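Local coordinates for major centromere autoantigen B (Homo sapiens, PDB 1HLV), which binds the CENP-B box DNA of centromeres through N-terminal helix-turn-helix DNA-binding domains and induces kinks in it, at a contact of chain A with DNA. Sequence-based numbering; all coordinates share one arbitrary frame.

A contact of chain A with DNA. Residues 119-121, 124-125. With nucleotides of chain B; nucleotides of chain C.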
loop_
_atom_site.group_PDB
_atom_site.type_symbol
_atom_site.label_atom_id
_atom_site.label_comp_id
_atom_site.label_asym_id
_atom_site.label_seq_id
_atom_site.Cartn_x
_atom_site.Cartn_y
_atom_site.Cartn_z
ATOM N N SER A 119 8.102 -2.354 -18.501
ATOM C CA SER A 119 7.372 -3.524 -18.980
ATOM C C SER A 119 5.857 -3.457 -18.764
ATOM O O SER A 119 5.371 -2.764 -17.872
ATOM C CB SER A 119 7.903 -4.792 -18.299
ATOM O OG SER A 119 7.323 -4.986 -17.015
ATOM N N ASN A 120 5.116 -4.201 -19.582
ATOM C CA ASN A 120 3.665 -4.227 -19.472
ATOM C C ASN A 120 3.272 -4.661 -18.063
ATOM O O ASN A 120 2.381 -4.075 -17.455
ATOM C CB ASN A 120 3.048 -5.196 -20.493
ATOM C CG ASN A 120 3.340 -4.804 -21.929
ATOM O OD1 ASN A 120 3.473 -3.627 -22.253
ATOM N ND2 ASN A 120 3.421 -5.796 -22.803
ATOM N N GLY A 121 3.942 -5.692 -17.556
ATOM C CA GLY A 121 3.644 -6.185 -16.225
ATOM C C GLY A 121 3.829 -5.107 -15.177
ATOM O O GLY A 121 2.961 -4.870 -14.337
ATOM N N ASP A 124 1.178 -2.225 -15.608
ATOM C CA ASP A 124 -0.137 -2.646 -15.165
ATOM C C ASP A 124 -0.166 -2.671 -13.635
ATOM O O ASP A 124 -1.052 -2.082 -13.011
ATOM C CB ASP A 124 -0.470 -4.026 -15.718
ATOM C CG ASP A 124 -1.861 -4.475 -15.334
ATOM O OD1 ASP A 124 -2.011 -5.623 -14.865
ATOM O OD2 ASP A 124 -2.808 -3.677 -15.499
ATOM N N ARG A 125 0.809 -3.344 -13.031
ATOM C CA ARG A 125 0.879 -3.419 -11.574
ATOM C C ARG A 125 0.945 -2.040 -10.944
ATOM O O ARG A 125 0.300 -1.786 -9.934
ATOM C CB ARG A 125 2.090 -4.216 -11.143
ATOM C CG ARG A 125 1.834 -5.679 -11.033
ATOM C CD ARG A 125 3.147 -6.408 -10.918
ATOM N NE ARG A 125 3.134 -7.521 -11.840
ATOM C CZ ARG A 125 3.986 -7.680 -12.841
ATOM N NH1 ARG A 125 4.956 -6.798 -13.061
ATOM N NH2 ARG A 125 3.830 -8.717 -13.647
ATOM P P DG B 16 10.236 -6.008 -14.957
ATOM O OP1 DG B 16 11.260 -4.953 -15.144
ATOM O OP2 DG B 16 8.801 -5.626 -14.905
ATOM O "O5'" DG B 16 10.403 -7.117 -16.082
ATOM C "C5'" DG B 16 11.491 -8.036 -16.026
ATOM C "C4'" DG B 16 11.293 -9.126 -17.047
ATOM O "O4'" DG B 16 10.152 -9.934 -16.667
ATOM C "C3'" DG B 16 10.993 -8.596 -18.447
ATOM O "O3'" DG B 16 11.569 -9.483 -19.413
ATOM C "C2'" DG B 16 9.476 -8.618 -18.505
ATOM C "C1'" DG B 16 9.123 -9.822 -17.639
ATOM N N9 DG B 16 7.859 -9.703 -16.921
ATOM C C8 DG B 16 7.313 -8.564 -16.377
ATOM N N7 DG B 16 6.173 -8.780 -15.780
ATOM C C5 DG B 16 5.950 -10.140 -15.945
ATOM C C6 DG B 16 4.865 -10.957 -15.519
ATOM O O6 DG B 16 3.847 -10.627 -14.905
ATOM N N1 DG B 16 5.046 -12.283 -15.895
ATOM C C2 DG B 16 6.121 -12.763 -16.598
ATOM N N2 DG B 16 6.112 -14.069 -16.863
ATOM N N3 DG B 16 7.130 -12.016 -17.009
ATOM C C4 DG B 16 6.980 -10.723 -16.649
ATOM P P DG B 17 12.050 -8.917 -20.838
ATOM O OP1 DG B 17 13.285 -9.669 -21.183
ATOM O OP2 DG B 17 12.062 -7.431 -20.840
ATOM O "O5'" DG B 17 10.880 -9.357 -21.816
ATOM C "C5'" DG B 17 10.484 -10.718 -21.908
ATOM C "C4'" DG B 17 9.070 -10.800 -22.431
ATOM O "O4'" DG B 17 8.104 -10.617 -21.369
ATOM C "C3'" DG B 17 8.735 -9.740 -23.487
ATOM O "O3'" DG B 17 7.898 -10.327 -24.479
ATOM C "C2'" DG B 17 7.896 -8.744 -22.712
ATOM C "C1'" DG B 17 7.127 -9.722 -21.858
ATOM N N9 DG B 17 6.361 -9.193 -20.738
ATOM C C8 DG B 17 6.417 -7.935 -20.188
ATOM N N7 DG B 17 5.544 -7.757 -19.235
ATOM C C5 DG B 17 4.890 -8.979 -19.142
ATOM C C6 DG B 17 3.831 -9.390 -18.298
ATOM O O6 DG B 17 3.239 -8.738 -17.432
ATOM N N1 DG B 17 3.470 -10.711 -18.541
ATOM C C2 DG B 17 4.051 -11.531 -19.478
ATOM N N2 DG B 17 3.571 -12.786 -19.556
ATOM N N3 DG B 17 5.031 -11.154 -20.277
ATOM C C4 DG B 17 5.396 -9.875 -20.054
ATOM P P DG B 18 8.491 -10.638 -25.933
ATOM O OP1 DG B 18 9.851 -11.224 -25.745
ATOM O OP2 DG B 18 8.324 -9.401 -26.744
ATOM O "O5'" DG B 18 7.521 -11.786 -26.454
ATOM C "C5'" DG B 18 7.565 -13.081 -25.863
ATOM C "C4'" DG B 18 6.168 -13.597 -25.613
ATOM O "O4'" DG B 18 5.544 -12.886 -24.515
ATOM C "C3'" DG B 18 5.206 -13.472 -26.794
ATOM O "O3'" DG B 18 4.383 -14.644 -26.839
ATOM C "C2'" DG B 18 4.376 -12.255 -26.431
ATOM C "C1'" DG B 18 4.271 -12.417 -24.928
ATOM N N9 DG B 18 3.968 -11.195 -24.187
ATOM C C8 DG B 18 4.573 -9.966 -24.316
ATOM N N7 DG B 18 4.070 -9.060 -23.521
ATOM C C5 DG B 18 3.081 -9.732 -22.815
ATOM C C6 DG B 18 2.202 -9.272 -21.794
ATOM O O6 DG B 18 2.139 -8.148 -21.278
ATOM N N1 DG B 18 1.340 -10.281 -21.371
ATOM C C2 DG B 18 1.329 -11.569 -21.855
ATOM N N2 DG B 18 0.395 -12.390 -21.341
ATOM N N3 DG B 18 2.165 -12.017 -22.781
ATOM C C4 DG B 18 3.001 -11.050 -23.219
ATOM P P DA B 19 3.243 -14.788 -27.963
ATOM O OP1 DA B 19 3.322 -16.185 -28.449
ATOM O OP2 DA B 19 3.360 -13.657 -28.926
ATOM O "O5'" DA B 19 1.890 -14.631 -27.136
ATOM C "C5'" DA B 19 1.637 -15.485 -26.019
ATOM C "C4'" DA B 19 0.252 -15.252 -25.465
ATOM O "O4'" DA B 19 0.195 -14.014 -24.720
ATOM C "C3'" DA B 19 -0.868 -15.181 -26.498
ATOM O "O3'" DA B 19 -2.005 -15.876 -25.985
ATOM C "C2'" DA B 19 -1.135 -13.691 -26.630
ATOM C "C1'" DA B 19 -0.826 -13.168 -25.233
ATOM N N9 DA B 19 -0.312 -11.799 -25.197
ATOM C C8 DA B 19 0.744 -11.302 -25.920
ATOM N N7 DA B 19 1.011 -10.044 -25.673
ATOM C C5 DA B 19 0.067 -9.684 -24.725
ATOM C C6 DA B 19 -0.170 -8.479 -24.047
ATOM N N6 DA B 19 0.565 -7.380 -24.221
ATOM N N1 DA B 19 -1.194 -8.443 -23.167
ATOM C C2 DA B 19 -1.918 -9.558 -22.982
ATOM N N3 DA B 19 -1.786 -10.757 -23.556
ATOM C C4 DA B 19 -0.763 -10.752 -24.429
ATOM P P DT C 3 -6.286 -0.227 -18.262
ATOM O OP1 DT C 3 -7.573 0.379 -17.816
ATOM O OP2 DT C 3 -5.010 0.187 -17.627
ATOM O "O5'" DT C 3 -6.407 -1.788 -18.063
ATOM C "C5'" DT C 3 -5.696 -2.625 -18.929
ATOM C "C4'" DT C 3 -6.381 -3.954 -19.059
ATOM O "O4'" DT C 3 -5.668 -4.612 -20.124
ATOM C "C3'" DT C 3 -6.217 -4.830 -17.824
ATOM O "O3'" DT C 3 -7.337 -5.705 -17.686
ATOM C "C2'" DT C 3 -4.930 -5.584 -18.103
ATOM C "C1'" DT C 3 -4.879 -5.669 -19.625
ATOM N N1 DT C 3 -3.531 -5.508 -20.191
ATOM C C2 DT C 3 -3.049 -6.515 -20.988
ATOM O O2 DT C 3 -3.695 -7.517 -21.256
ATOM N N3 DT C 3 -1.777 -6.308 -21.463
ATOM C C4 DT C 3 -0.963 -5.218 -21.227
ATOM O O4 DT C 3 0.160 -5.172 -21.731
ATOM C C5 DT C 3 -1.536 -4.196 -20.380
ATOM C C7 DT C 3 -0.724 -2.979 -20.057
ATOM C C6 DT C 3 -2.777 -4.386 -19.917
ATOM P P DC C 4 -7.427 -6.707 -16.430
ATOM O OP1 DC C 4 -8.868 -6.972 -16.204
ATOM O OP2 DC C 4 -6.586 -6.195 -15.311
ATOM O "O5'" DC C 4 -6.771 -8.039 -16.994
ATOM C "C5'" DC C 4 -7.275 -8.613 -18.185
ATOM C "C4'" DC C 4 -6.478 -9.837 -18.564
ATOM O "O4'" DC C 4 -5.190 -9.462 -19.101
ATOM C "C3'" DC C 4 -6.208 -10.838 -17.444
ATOM O "O3'" DC C 4 -6.545 -12.145 -17.915
ATOM C "C2'" DC C 4 -4.712 -10.706 -17.191
ATOM C "C1'" DC C 4 -4.185 -10.292 -18.553
ATOM N N1 DC C 4 -2.933 -9.517 -18.553
ATOM C C2 DC C 4 -1.844 -9.980 -19.315
ATOM O O2 DC C 4 -1.944 -11.057 -19.913
ATOM N N3 DC C 4 -0.712 -9.238 -19.368
ATOM C C4 DC C 4 -0.635 -8.090 -18.685
ATOM N N4 DC C 4 0.496 -7.383 -18.775
ATOM C C5 DC C 4 -1.717 -7.613 -17.882
ATOM C C6 DC C 4 -2.832 -8.351 -17.844
HETATM O O HOH W 1 -2.702 -1.889 -17.478
HETATM O O HOH W 2 -4.101 -7.553 -14.891
HETATM O O HOH W 3 -5.564 -3.268 -14.792
#
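Asn120 and Gly121 read neighbouring guanines of chain B from the major groove. They lie in the first turn of helix 120-129, whose N-terminal end points into the groove. The side-chain amide of Asn120 uses ND2 to donate to O6 of DG18 at 3.1 Å. The acceptor lies tilted from the amide plane, 16° out of it. A weak second bond runs from the same ND2 to DG18 N7, so one amide nitrogen is shared between two acceptors of the Hoogsteen edge. CG sits beside the backbone N and anti to the carbonyl carbon (chi1 -62°). This turns the amide toward DG18, while Asn120 CB lies 4.1 Å from C4 of DT3 of chain C. Gly121 contributes its backbone: N donates to N7 of DG17 at 3.1 Å. Gly121 CA lies 3.8 Å from C6 of DG17. Ser119, just before the helix, holds the DNA backbone. Ser119 OG donates to OP2 of the DG16 phosphate at 2.7 Å. Arg125 turns its guanidinium edge toward DG16. N7 of DG16 lies in the guanidinium plane, 3.2 Å from Arg125 NH2. NH2 is modelled too close to DG16 O6, so the placement of the guanidinium is doubtful. Gly121 O sits above one guanidinium face, toward its rim. Asp124 faces the other strand. Its CG is anti to the backbone N (chi1 -177°), which sends the carboxylate toward chain C, where Asp124 OD1 lies 3.6 Å from C5 of DC4. Waters join its carboxylate to phosphates: one bridges OD2 to DT3 OP2, and others link OD1 and OD2 to DC4 OP2. These waters probably ease charge repulsion. DC4 pairs with DG18, so both partners of one base pair are contacted. The site lets the recognition helix of this helix-turn-helix region read consecutive guanines of the CENP-B box.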